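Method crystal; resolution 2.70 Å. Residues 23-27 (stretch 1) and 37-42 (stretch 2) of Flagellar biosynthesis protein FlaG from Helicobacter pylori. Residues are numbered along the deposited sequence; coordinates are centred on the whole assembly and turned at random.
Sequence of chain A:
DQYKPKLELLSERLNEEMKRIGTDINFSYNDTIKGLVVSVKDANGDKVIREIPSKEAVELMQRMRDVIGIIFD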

ATOM      1  N   THR A  23      10.578   2.451  -5.540  1.00 84.71           N
ATOM      2  CA  THR A  23       9.537   3.419  -5.173  1.00 89.12           C
ATOM      3  C   THR A  23       9.697   3.915  -3.735  1.00 80.08           C
ATOM      4  O   THR A  23       9.551   3.142  -2.781  1.00 77.97           O
ATOM      5  CB  THR A  23       8.105   2.846  -5.358  1.00 93.16           C
ATOM      6  OG1 THR A  23       8.090   1.897  -6.436  1.00 87.49           O
ATOM      7  CG2 THR A  23       7.127   3.974  -5.659  1.00 91.77           C
ATOM      8  N   ASP A  24       9.993   5.204  -3.588  1.00 76.33           N
ATOM      9  CA  ASP A  24      10.152   5.809  -2.267  1.00 84.96           C
ATOM     10  C   ASP A  24       8.842   5.756  -1.471  1.00 84.13           C
ATOM     11  O   ASP A  24       8.102   6.754  -1.392  1.00 82.39           O
ATOM     12  CB  ASP A  24      10.661   7.255  -2.378  1.00 93.00           C
ATOM     13  CG  ASP A  24      10.882   7.918  -1.008  1.00 91.50           C
ATOM     14  OD1 ASP A  24      10.031   8.734  -0.580  1.00 81.74           O
ATOM     15  OD2 ASP A  24      11.911   7.628  -0.357  1.00 95.29           O
ATOM     16  N   ILE A  25       8.558   4.576  -0.912  1.00 72.14           N
ATOM     17  CA  ILE A  25       7.448   4.378   0.017  1.00 54.73           C
ATOM     18  C   ILE A  25       7.934   3.520   1.159  1.00 50.45           C
ATOM     19  O   ILE A  25       8.485   2.450   0.932  1.00 56.25           O
ATOM     20  CB  ILE A  25       6.247   3.677  -0.640  1.00 51.14           C
ATOM     21  CG1 ILE A  25       5.823   4.425  -1.916  1.00 45.99           C
ATOM     22  CG2 ILE A  25       5.110   3.550   0.362  1.00 43.65           C
ATOM     23  CD1 ILE A  25       4.452   4.083  -2.450  1.00 42.32           C
ATOM     24  N   ASN A  26       7.747   3.988   2.389  1.00 54.86           N
ATOM     25  CA  ASN A  26       8.254   3.260   3.549  1.00 62.04           C
ATOM     26  C   ASN A  26       7.191   2.755   4.527  1.00 58.14           C
ATOM     27  O   ASN A  26       6.207   3.430   4.809  1.00 51.03           O
ATOM     28  CB  ASN A  26       9.299   4.089   4.300  1.00 70.01           C
ATOM     29  CG  ASN A  26      10.024   3.279   5.355  1.00 78.59           C
ATOM     30  OD1 ASN A  26       9.770   3.428   6.552  1.00 73.13           O
ATOM     31  ND2 ASN A  26      10.921   2.391   4.912  1.00 84.24           N
ATOM     32  N   PHE A  27       7.410   1.561   5.055  1.00 59.87           N
ATOM     33  CA  PHE A  27       6.492   0.985   6.022  1.00 54.21           C
ATOM     34  C   PHE A  27       7.252   0.695   7.290  1.00 56.11           C
ATOM     35  O   PHE A  27       8.454   0.432   7.255  1.00 57.82           O
ATOM     36  CB  PHE A  27       5.871  -0.305   5.471  1.00 51.46           C
ATOM     37  CG  PHE A  27       4.996  -0.080   4.264  1.00 57.99           C
ATOM     38  CD1 PHE A  27       5.551  -0.055   2.980  1.00 56.87           C
ATOM     39  CD2 PHE A  27       3.621   0.134   4.409  1.00 52.95           C
ATOM     40  CE1 PHE A  27       4.753   0.171   1.857  1.00 54.49           C
ATOM     41  CE2 PHE A  27       2.812   0.360   3.287  1.00 49.79           C
ATOM     42  CZ  PHE A  27       3.384   0.376   2.004  1.00 51.53           C
ATOM     43  N   VAL A  37       2.712   2.486   9.978  1.00 61.25           N
ATOM     44  CA  VAL A  37       2.984   3.793   9.400  1.00 57.23           C
ATOM     45  C   VAL A  37       3.627   3.728   8.011  1.00 57.49           C
ATOM     46  O   VAL A  37       4.704   3.161   7.820  1.00 60.71           O
ATOM     47  CB  VAL A  37       3.789   4.699  10.355  1.00 66.25           C
ATOM     48  CG1 VAL A  37       4.290   5.950   9.607  1.00 54.89           C
ATOM     49  CG2 VAL A  37       2.933   5.054  11.619  1.00 57.05           C
ATOM     50  N   VAL A  38       2.921   4.289   7.038  1.00 59.73           N
ATOM     51  CA  VAL A  38       3.422   4.423   5.683  1.00 66.30           C
ATOM     52  C   VAL A  38       3.909   5.858   5.491  1.00 63.70           C
ATOM     53  O   VAL A  38       3.233   6.812   5.885  1.00 60.27           O
ATOM     54  CB  VAL A  38       2.344   4.045   4.634  1.00 61.17           C
ATOM     55  CG1 VAL A  38       0.974   4.380   5.143  1.00 66.02           C
ATOM     56  CG2 VAL A  38       2.600   4.746   3.302  1.00 52.15           C
ATOM     57  N   SER A  39       5.097   6.018   4.919  1.00 59.79           N
ATOM     58  CA  SER A  39       5.630   7.361   4.767  1.00 70.83           C
ATOM     59  C   SER A  39       6.382   7.565   3.464  1.00 60.31           C
ATOM     60  O   SER A  39       7.172   6.721   3.038  1.00 61.33           O
ATOM     61  CB  SER A  39       6.502   7.753   5.966  1.00 79.21           C
ATOM     62  OG  SER A  39       7.709   7.015   5.978  1.00 84.37           O
ATOM     63  N   VAL A  40       6.112   8.716   2.854  1.00 55.26           N
ATOM     64  CA  VAL A  40       6.744   9.155   1.620  1.00 59.55           C
ATOM     65  C   VAL A  40       7.279  10.574   1.836  1.00 60.48           C
ATOM     66  O   VAL A  40       6.744  11.315   2.655  1.00 61.57           O
ATOM     67  CB  VAL A  40       5.721   9.132   0.458  1.00 55.72           C
ATOM     68  CG1 VAL A  40       5.234   7.720   0.217  1.00 53.17           C
ATOM     69  CG2 VAL A  40       4.536  10.000   0.781  1.00 53.63           C
ATOM     70  N   LYS A  41       8.343  10.954   1.138  1.00 67.09           N
ATOM     71  CA  LYS A  41       8.829  12.336   1.229  1.00 71.90           C
ATOM     72  C   LYS A  41       8.208  13.185   0.126  1.00 70.40           C
ATOM     73  O   LYS A  41       8.088  12.735  -1.018  1.00 77.14           O
ATOM     74  CB  LYS A  41      10.363  12.406   1.189  1.00 79.40           C
ATOM     75  CG  LYS A  41      11.047  11.824   2.435  1.00 92.97           C
ATOM     76  CD  LYS A  41      12.537  12.159   2.479  1.00107.17           C
ATOM     77  CE  LYS A  41      13.164  11.810   3.830  1.00112.69           C
ATOM     78  NZ  LYS A  41      13.177  10.339   4.090  1.00112.07           N
ATOM     79  N   ASP A  42       7.802  14.404   0.470  1.00 63.25           N
ATOM     80  CA  ASP A  42       7.130  15.286  -0.487  1.00 72.64           C
ATOM     81  C   ASP A  42       8.106  15.993  -1.428  1.00 77.40           C
ATOM     82  O   ASP A  42       9.271  15.605  -1.536  1.00 74.65           O
ATOM     83  CB  ASP A  42       6.247  16.315   0.235  1.00 86.73           C
ATOM     84  CG  ASP A  42       7.051  17.369   0.992  1.00 95.85           C
ATOM     85  OD1 ASP A  42       8.277  17.202   1.161  1.00100.12           O
ATOM     86  OD2 ASP A  42       6.443  18.368   1.434  1.00 96.05           O
TER
HETATM   87  O   HOH W   1       7.002   4.599   7.784  1.00 60.46           O

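The two stretches meet as a short antiparallel strand pairing, with an aspartate side chain bonding to the neighbouring backbone at one end and apolar side chains packed beside it. The chain directions differ by 164°. The pairing centres on Asn26 and Ser39, whose backbones bond to each other twice. Asn26 N donates to Ser39 O at 2.9 Å, and Ser39 N donates to Asn26 O at 2.8 Å. Asn26 O also lies 3.1 Å from Val38 CA, and Phe27 CA lies 3.3 Å from Val37 O. Both are CA-H...O contacts, which bring weakly polarised hydrogens to carbonyl oxygens.

Beyond Ile25, Asp24 reaches across with its side chain. Its OD1 accepts a bond from Lys41 N at 3.3 Å. The bond is long but nearly straight, at 173°.

The side chains of Phe27 and Val38 share one face. Phe27 CE2 approaches Val38 CB at 4.0 Å, obliquely to the ring. Ile25 adds to this apolar packing: its CG2 is 4.0 Å from Val38 CG2, and its CG1 is 4.0 Å from Val40 CG1.

Asn26 and Ser39 point to the other face, which is more polar. There water 1 lies 3.2 Å from Asn26 OD1, 3.1 Å from Ser39 OG and 2.7 Å from Val37 O, bridging the two stretches through hydrogen bonds.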